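Dihydrodipicolinate synthase (Bacteroides thetaiotaomicron, PDB 4XKY) probably works as a Schiff-base-forming aldolase of the DapA family, either condensing pyruvate in lysine biosynthesis or cleaving N-acetylneuraminate. Local coordinates at residues L17-L22 with V276-H281; H33-G38 with K71-V76; F163-S166 with Y172-S175. All coordinates share one frame; numbering follows the deposited sequence.

Contact 1: residues L17-L22 with V276-H281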
loop_
_atom_site.group_PDB
_atom_site.type_symbol
_atom_site.label_atom_id
_atom_site.label_comp_id
_atom_site.label_asym_id
_atom_site.label_seq_id
_atom_site.Cartn_x
_atom_site.Cartn_y
_atom_site.Cartn_z
ATOM N N LEU A 17 -1.870 27.169 -22.734
ATOM C CA LEU A 17 -2.337 28.543 -22.456
ATOM C C LEU A 17 -3.486 28.529 -21.470
ATOM O O LEU A 17 -3.763 29.515 -20.808
ATOM C CB LEU A 17 -2.786 29.238 -23.753
ATOM C CG LEU A 17 -1.688 29.463 -24.794
ATOM C CD1 LEU A 17 -2.237 30.227 -26.009
ATOM C CD2 LEU A 17 -0.543 30.267 -24.179
ATOM N N ASP A 18 -4.196 27.409 -21.425
ATOM C CA ASP A 18 -5.324 27.235 -20.510
ATOM C C ASP A 18 -5.533 25.737 -20.349
ATOM O O ASP A 18 -4.830 24.959 -20.986
ATOM C CB ASP A 18 -6.583 27.945 -21.027
ATOM C CG ASP A 18 -7.630 28.194 -19.920
ATOM O OD1 ASP A 18 -7.308 28.049 -18.732
ATOM O OD2 ASP A 18 -8.786 28.526 -20.236
ATOM N N ASP A 19 -6.478 25.344 -19.497
ATOM C CA ASP A 19 -6.644 23.955 -19.119
ATOM C C ASP A 19 -6.796 23.080 -20.357
ATOM O O ASP A 19 -6.325 21.953 -20.369
ATOM C CB ASP A 19 -7.865 23.755 -18.214
ATOM C CG ASP A 19 -7.769 24.512 -16.898
ATOM O OD1 ASP A 19 -6.808 24.346 -16.142
ATOM O OD2 ASP A 19 -8.681 25.290 -16.604
ATOM N N ASP A 20 -7.459 23.585 -21.388
ATOM C CA ASP A 20 -7.708 22.800 -22.588
ATOM C C ASP A 20 -7.209 23.496 -23.842
ATOM O O ASP A 20 -7.774 23.287 -24.909
ATOM C CB ASP A 20 -9.209 22.552 -22.759
ATOM C CG ASP A 20 -9.495 21.268 -23.527
ATOM O OD1 ASP A 20 -8.676 20.325 -23.493
ATOM O OD2 ASP A 20 -10.549 21.172 -24.142
ATOM N N VAL A 21 -6.162 24.320 -23.732
ATOM C CA VAL A 21 -5.659 25.076 -24.914
ATOM C C VAL A 21 -4.164 24.895 -24.965
ATOM O O VAL A 21 -3.475 25.216 -24.002
ATOM C CB VAL A 21 -5.940 26.608 -24.841
ATOM C CG1 VAL A 21 -5.371 27.353 -26.075
ATOM C CG2 VAL A 21 -7.425 26.886 -24.731
ATOM N N LEU A 22 -3.674 24.406 -26.092
ATOM C CA LEU A 22 -2.260 24.141 -26.287
ATOM C C LEU A 22 -1.495 25.445 -26.579
ATOM O O LEU A 22 -1.946 26.251 -27.378
ATOM C CB LEU A 22 -2.078 23.169 -27.463
ATOM C CG LEU A 22 -0.667 22.598 -27.732
ATOM C CD1 LEU A 22 -0.236 21.613 -26.650
ATOM C CD2 LEU A 22 -0.598 21.922 -29.102
ATOM N N VAL A 276 -0.587 25.195 -15.787
ATOM C CA VAL A 276 -0.789 23.792 -15.377
ATOM C C VAL A 276 -2.292 23.457 -15.385
ATOM O O VAL A 276 -3.111 24.235 -14.895
ATOM C CB VAL A 276 -0.210 23.533 -13.974
ATOM C CG1 VAL A 276 -0.514 22.120 -13.505
ATOM C CG2 VAL A 276 1.301 23.766 -13.967
ATOM N N ALA A 277 -2.670 22.305 -15.950
ATOM C CA ALA A 277 -4.091 22.023 -16.145
ATOM C C ALA A 277 -4.734 21.643 -14.823
ATOM O O ALA A 277 -4.145 20.902 -14.032
ATOM C CB ALA A 277 -4.276 20.846 -17.093
ATOM N N ALA A 278 -5.944 22.123 -14.624
ATOM C CA ALA A 278 -6.798 21.647 -13.553
ATOM C C ALA A 278 -6.841 20.108 -13.558
ATOM O O ALA A 278 -6.868 19.488 -14.625
ATOM C CB ALA A 278 -8.199 22.209 -13.728
ATOM N N PRO A 279 -6.874 19.497 -12.374
ATOM C CA PRO A 279 -7.107 20.116 -11.066
ATOM C C PRO A 279 -5.935 20.843 -10.391
ATOM O O PRO A 279 -6.122 21.413 -9.312
ATOM C CB PRO A 279 -7.461 18.912 -10.192
ATOM C CG PRO A 279 -6.654 17.787 -10.780
ATOM C CD PRO A 279 -6.596 18.052 -12.261
ATOM N N PHE A 280 -4.742 20.778 -10.971
ATOM C CA PHE A 280 -3.592 21.492 -10.423
ATOM C C PHE A 280 -3.594 22.935 -10.940
ATOM O O PHE A 280 -4.371 23.264 -11.842
ATOM C CB PHE A 280 -2.300 20.755 -10.779
ATOM C CG PHE A 280 -2.186 19.388 -10.133
ATOM C CD1 PHE A 280 -2.211 19.253 -8.744
ATOM C CD2 PHE A 280 -2.065 18.240 -10.905
ATOM C CE1 PHE A 280 -2.109 17.998 -8.149
ATOM C CE2 PHE A 280 -1.970 16.984 -10.319
ATOM C CZ PHE A 280 -1.995 16.860 -8.949
ATOM N N HIS A 281 -2.786 23.812 -10.328
ATOM C CA HIS A 281 -2.614 25.168 -10.851
ATOM C C HIS A 281 -1.171 25.626 -10.715
ATOM O O HIS A 281 -0.469 25.252 -9.780
ATOM C CB HIS A 281 -3.613 26.151 -10.209
ATOM C CG HIS A 281 -3.347 26.472 -8.762
ATOM N ND1 HIS A 281 -3.761 25.665 -7.723
ATOM C CD2 HIS A 281 -2.764 27.551 -8.184
ATOM C CE1 HIS A 281 -3.405 26.207 -6.571
ATOM N NE2 HIS A 281 -2.810 27.360 -6.822
HETATM O O HOH W 1 -5.682 25.207 -13.483
#

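Contact 2: residues H33-G38 with K71-V76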
loop_
_atom_site.group_PDB
_atom_site.type_symbol
_atom_site.label_atom_id
_atom_site.label_comp_id
_atom_site.label_asym_id
_atom_site.label_seq_id
_atom_site.Cartn_x
_atom_site.Cartn_y
_atom_site.Cartn_z
ATOM N N HIS A 33 14.635 24.262 -28.790
ATOM C CA HIS A 33 15.594 24.297 -27.671
ATOM C C HIS A 33 16.157 22.892 -27.392
ATOM O O HIS A 33 17.349 22.723 -27.156
ATOM C CB HIS A 33 14.855 24.893 -26.467
ATOM C CG HIS A 33 15.545 24.769 -25.146
ATOM N ND1 HIS A 33 16.661 25.505 -24.808
ATOM C CD2 HIS A 33 15.189 24.096 -24.026
ATOM C CE1 HIS A 33 16.995 25.253 -23.557
ATOM N NE2 HIS A 33 16.116 24.401 -23.057
ATOM N N LEU A 34 15.306 21.871 -27.467
ATOM C CA LEU A 34 15.772 20.508 -27.239
ATOM C C LEU A 34 16.661 20.014 -28.370
ATOM O O LEU A 34 17.715 19.402 -28.122
ATOM C CB LEU A 34 14.603 19.555 -27.016
ATOM C CG LEU A 34 13.786 19.862 -25.760
ATOM C CD1 LEU A 34 12.557 18.988 -25.728
ATOM C CD2 LEU A 34 14.584 19.646 -24.501
ATOM N N ILE A 35 16.261 20.298 -29.607
ATOM C CA ILE A 35 17.024 19.832 -30.761
ATOM C C ILE A 35 18.425 20.436 -30.750
ATOM O O ILE A 35 19.415 19.712 -30.845
ATOM C CB ILE A 35 16.320 20.164 -32.077
ATOM C CG1 ILE A 35 15.096 19.266 -32.218
ATOM C CG2 ILE A 35 17.265 19.966 -33.263
ATOM C CD1 ILE A 35 14.179 19.598 -33.372
ATOM N N ALA A 36 18.498 21.759 -30.603
ATOM C CA ALA A 36 19.776 22.466 -30.550
ATOM C C ALA A 36 20.593 22.002 -29.358
ATOM O O ALA A 36 21.813 22.100 -29.359
ATOM C CB ALA A 36 19.562 23.975 -30.472
ATOM N N GLY A 37 19.915 21.500 -28.335
ATOM C CA GLY A 37 20.599 21.052 -27.133
ATOM C C GLY A 37 21.200 19.666 -27.235
ATOM O O GLY A 37 21.824 19.197 -26.278
ATOM N N GLY A 38 20.983 18.996 -28.369
ATOM C CA GLY A 38 21.609 17.715 -28.635
ATOM C C GLY A 38 20.850 16.482 -28.173
ATOM O O GLY A 38 21.424 15.400 -28.157
ATOM N N LYS A 71 9.510 17.890 -37.727
ATOM C CA LYS A 71 9.839 17.804 -39.163
ATOM C C LYS A 71 10.844 16.699 -39.430
ATOM O O LYS A 71 11.831 16.935 -40.097
ATOM C CB LYS A 71 10.500 19.111 -39.639
ATOM C CG LYS A 71 9.620 20.158 -40.283
ATOM C CD LYS A 71 10.475 21.361 -40.720
ATOM C CE LYS A 71 10.878 22.313 -39.580
ATOM N NZ LYS A 71 9.869 22.528 -38.481
ATOM N N GLY A 72 10.658 15.526 -38.858
ATOM C CA GLY A 72 11.579 14.395 -39.101
ATOM C C GLY A 72 13.013 14.507 -38.585
ATOM O O GLY A 72 13.781 13.551 -38.709
ATOM N N ARG A 73 13.388 15.638 -37.981
ATOM C CA ARG A 73 14.766 15.827 -37.490
ATOM C C ARG A 73 15.198 14.895 -36.358
ATOM O O ARG A 73 16.394 14.740 -36.113
ATOM C CB ARG A 73 14.968 17.266 -37.019
ATOM C CG ARG A 73 14.901 18.294 -38.134
ATOM C CD ARG A 73 14.936 19.704 -37.569
ATOM N NE ARG A 73 13.665 20.142 -36.977
ATOM C CZ ARG A 73 13.509 21.275 -36.283
ATOM N NH1 ARG A 73 14.525 22.106 -36.080
ATOM N NH2 ARG A 73 12.330 21.603 -35.798
ATOM N N LEU A 74 14.221 14.292 -35.678
ATOM C CA LEU A 74 14.442 13.493 -34.478
ATOM C C LEU A 74 13.313 12.476 -34.319
ATOM O O LEU A 74 12.192 12.810 -34.587
ATOM C CB LEU A 74 14.365 14.438 -33.275
ATOM C CG LEU A 74 15.377 14.313 -32.159
ATOM C CD1 LEU A 74 16.752 14.151 -32.773
ATOM C CD2 LEU A 74 15.331 15.548 -31.283
ATOM N N PRO A 75 13.595 11.255 -33.858
ATOM C CA PRO A 75 12.480 10.350 -33.560
ATOM C C PRO A 75 11.481 10.934 -32.533
ATOM O O PRO A 75 11.882 11.534 -31.524
ATOM C CB PRO A 75 13.165 9.103 -32.975
ATOM C CG PRO A 75 14.600 9.213 -33.345
ATOM C CD PRO A 75 14.907 10.658 -33.557
ATOM N N VAL A 76 10.201 10.777 -32.837
ATOM C CA VAL A 76 9.130 11.066 -31.908
ATOM C C VAL A 76 8.476 9.795 -31.348
ATOM O O VAL A 76 7.977 8.936 -32.079
ATOM C CB VAL A 76 8.085 11.957 -32.574
ATOM C CG1 VAL A 76 7.006 12.312 -31.581
ATOM C CG2 VAL A 76 8.753 13.231 -33.098
#

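Contact 3: residues F163-S166 with Y172-S175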
loop_
_atom_site.group_PDB
_atom_site.type_symbol
_atom_site.label_atom_id
_atom_site.label_comp_id
_atom_site.label_asym_id
_atom_site.label_seq_id
_atom_site.Cartn_x
_atom_site.Cartn_y
_atom_site.Cartn_z
ATOM N N PHE A 163 12.195 -0.717 -23.382
ATOM C CA PHE A 163 11.632 -0.703 -22.059
ATOM C C PHE A 163 12.102 0.570 -21.352
ATOM O O PHE A 163 13.285 0.935 -21.435
ATOM C CB PHE A 163 12.113 -1.953 -21.323
ATOM C CG PHE A 163 11.751 -1.997 -19.859
ATOM C CD1 PHE A 163 10.484 -2.382 -19.458
ATOM C CD2 PHE A 163 12.692 -1.695 -18.886
ATOM C CE1 PHE A 163 10.140 -2.423 -18.117
ATOM C CE2 PHE A 163 12.357 -1.757 -17.538
ATOM C CZ PHE A 163 11.078 -2.115 -17.155
ATOM N N LYS A 164 11.163 1.241 -20.688
ATOM C CA LYS A 164 11.397 2.460 -19.906
ATOM C C LYS A 164 10.941 2.130 -18.487
ATOM O O LYS A 164 9.826 1.640 -18.290
ATOM C CB LYS A 164 10.568 3.628 -20.477
ATOM C CG LYS A 164 10.714 4.961 -19.746
ATOM C CD LYS A 164 9.530 5.938 -19.898
ATOM C CE LYS A 164 9.253 6.669 -18.565
ATOM N NZ LYS A 164 9.045 8.159 -18.531
ATOM N N ASP A 165 11.802 2.377 -17.507
ATOM C CA ASP A 165 11.460 2.196 -16.093
ATOM C C ASP A 165 11.423 3.526 -15.368
ATOM O O ASP A 165 12.413 4.251 -15.335
ATOM C CB ASP A 165 12.474 1.299 -15.371
ATOM C CG ASP A 165 12.031 0.948 -13.943
ATOM O OD1 ASP A 165 10.812 0.902 -13.704
ATOM O OD2 ASP A 165 12.888 0.732 -13.057
ATOM N N SER A 166 10.273 3.824 -14.783
ATOM C CA SER A 166 10.078 5.015 -13.964
ATOM C C SER A 166 9.999 4.715 -12.451
ATOM O O SER A 166 9.818 5.629 -11.668
ATOM C CB SER A 166 8.809 5.744 -14.424
ATOM O OG SER A 166 9.076 6.477 -15.613
ATOM N N TYR A 172 15.554 -3.694 -9.136
ATOM C CA TYR A 172 14.629 -4.169 -10.174
ATOM C C TYR A 172 15.180 -3.857 -11.562
ATOM O O TYR A 172 15.210 -4.728 -12.420
ATOM C CB TYR A 172 13.234 -3.567 -9.995
ATOM C CG TYR A 172 12.333 -3.777 -11.192
ATOM C CD1 TYR A 172 11.706 -4.999 -11.395
ATOM C CD2 TYR A 172 12.128 -2.762 -12.132
ATOM C CE1 TYR A 172 10.883 -5.209 -12.483
ATOM C CE2 TYR A 172 11.284 -2.962 -13.226
ATOM C CZ TYR A 172 10.673 -4.188 -13.399
ATOM O OH TYR A 172 9.854 -4.419 -14.488
ATOM N N PHE A 173 15.666 -2.644 -11.776
ATOM C CA PHE A 173 16.188 -2.296 -13.099
ATOM C C PHE A 173 17.370 -3.177 -13.526
ATOM O O PHE A 173 17.457 -3.563 -14.684
ATOM C CB PHE A 173 16.603 -0.833 -13.190
ATOM C CG PHE A 173 16.900 -0.385 -14.601
ATOM C CD1 PHE A 173 15.869 -0.028 -15.464
ATOM C CD2 PHE A 173 18.201 -0.371 -15.085
ATOM C CE1 PHE A 173 16.141 0.389 -16.770
ATOM C CE2 PHE A 173 18.478 0.029 -16.385
ATOM C CZ PHE A 173 17.444 0.401 -17.237
ATOM N N GLN A 174 18.287 -3.448 -12.601
ATOM C CA GLN A 174 19.454 -4.299 -12.855
ATOM C C GLN A 174 19.003 -5.747 -13.120
ATOM O O GLN A 174 19.595 -6.431 -13.959
ATOM C CB GLN A 174 20.430 -4.251 -11.672
ATOM C CG GLN A 174 21.194 -2.944 -11.524
ATOM C CD GLN A 174 22.065 -2.682 -12.734
ATOM O OE1 GLN A 174 22.793 -3.562 -13.168
ATOM N NE2 GLN A 174 21.977 -1.485 -13.293
ATOM N N SER A 175 17.953 -6.206 -12.428
ATOM C CA SER A 175 17.404 -7.537 -12.716
ATOM C C SER A 175 16.931 -7.655 -14.172
ATOM O O SER A 175 17.085 -8.709 -14.782
ATOM C CB SER A 175 16.253 -7.907 -11.777
ATOM O OG SER A 175 16.678 -7.907 -10.431
#

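Contact 1: residues L17-L22 with V276-H281
Carboxylate oxygen OD1 of Asp-19 is where the two loops meet: the backbone N of Ala-278 donates to it over 2.8 Å, in a nearly straight bond with an N-H...O angle of 171°. The N-H arrives from above the carboxylate, 43° out of its plane. The same oxygen lies 3.0 Å from water 1, which can give it a proton, and takes a weak bond from the hydroxyl of Tyr-275. Water 1 is also 2.9 Å from the carbonyl O of Phe-280, though it has more acceptors nearby than protons to offer, so the two bonds need not be made together. Two methyls lie against oxygens of Asp-19: CB of Ala-278 is 3.5 Å from Asp-19 OD1, and CB of Ala-277 reaches the Asp-19 carbonyl O at 4.0 Å. With its CG anti to the carbonyl carbon (chi1 -62°), Asp-19 holds its carboxylate out of the type I beta turn that runs from Asp-18 to Val-21. A weak bond from Asp-19 N to Asp-18 OD1, 2.9 Å long, lies at the start of that turn. Were Asp-19 an alanine, the Ala-278 N-H would probably lose its acceptor, water 1 and Tyr-275 a partner, and the Ala-278 methyl its neighbour, opening a gap. Next to this link, Ala-277 N is bound by Glu-50, and Ala-278 and the cis-Pro-279 pack on another chain of the tetramer. One acidic oxygen thus joins a turn near the N terminus to the irregular loop before helix 285-298, using a main-chain N-H in place of an opposite charge.

Contact 2: residues H33-G38 with K71-V76
Ile-35, on the last turn of helix 24-36, is the side chain on which residues 71-76 settle, through Arg-73 and Leu-74. Before these, Lys-71 leaves helix 56-70 with positive phi and turns its NZ back to the carbonyl O of Ile-69, and Gly-72, also at positive phi, carries the chain round. Arg-73 then points its CB toward helix 24-36. Its chain bends at chi3 (-77°), which brings the flat guanidinium across the end of Ile-35, the two side chains crossing at about a right angle. Methyl CD1 of Ile-35 sits over the centre of one guanidinium face, 3.4 Å from Arg-73 CZ. With the methyl so centred, NE, NH1 and NH2 of Arg-73 all lie 3.7 Å from Ile-35 CD1. Polar partners fix the plane: NE is bound to the carbonyl O of Ala-70, and NH2 both to the carbonyl O of Ile-69 and, in a salt bridge, to Glu-32. The arginine therefore spends its N-H groups around its rim while the flat face takes the methyl. Leu-74 follows and passes Ile-35 in the opposite direction, its CD2 3.8 Å from Ile-35 CG1. That CG1 stands anti to the carbonyl carbon (chi1 -72°), which lets one branch of the isoleucine serve both neighbours, CG1 for the leucine and CD1 for the arginine. Pro-75 and Val-76 then lead into strand 76-79, pairing through their backbones with Leu-42 on one hand and Ala-102 on the other. Helix 24-36 itself ends in a Schellman motif at Gly-38. The contact thus fits the end of that helix against the turn between helix 56-70 and strand 76-79, with Leu-74 also resting on Leu-42 of strand 42-44.

Contact 3: residues F163-S166 with Y172-S175
Strand 160-165 and helix 170-180 form the first half of a beta-alpha-beta unit of the barrel, and Phe-163 and Asp-165 meet Tyr-172 and Phe-173 across it. Phe-163 CZ lies 3.7 Å from the Tyr-172 hydroxyl O and 4.0 Å from Tyr-172 CE2, while the edge of its ring meets Phe-173 CE1 more loosely, at 4.4 Å. The carboxylate of Asp-165 comes to the rim of the tyrosine, its OD2 in the ring plane and 3.7 Å from Tyr-172 CD2, with the two planes 64° apart. Its plane is nearly parallel to the Phe-173 ring (7°), but the meeting is at the ring's edge, with Asp-165 CB 3.6 Å from Phe-173 CD1. CG of Asp-165 is anti to the backbone N (chi1 -172°), which turns the acid to the helix. Its polar needs are met by Ser-167 at OD2 and, weakly, by Asn-137 at OD1; the Tyr-172 hydroxyl bonds to the carbonyl O of Phe-146. Lys-164, the predicted Schiff-base lysine, points away from the helix. Such alternation, outward residues under a helix and an inward lysine at the active site, is typical of TIM-barrel class I aldolases.

How the contacts relate
From the N terminus, the turn at residues 17-22 comes first and finds its partner only near the end of the chain, at 276-281, so contact 1 closes a loop of 253 residues that contains both other contacts. Strand 21-22 leads straight into helix 24-36, whose end opens contact 2; this closes after 32 intervening residues, before strand 76-79. Contact 3 follows in series, with only five residues between segments 163-166 and 172-175. None of the three crosses or touches another. Contacts 2 and 3 join helices to neighbouring parts of the barrel on opposite sides of the chain's centre, their centres 25 Å apart, while contact 1 ties the C-terminal region back to the early turn.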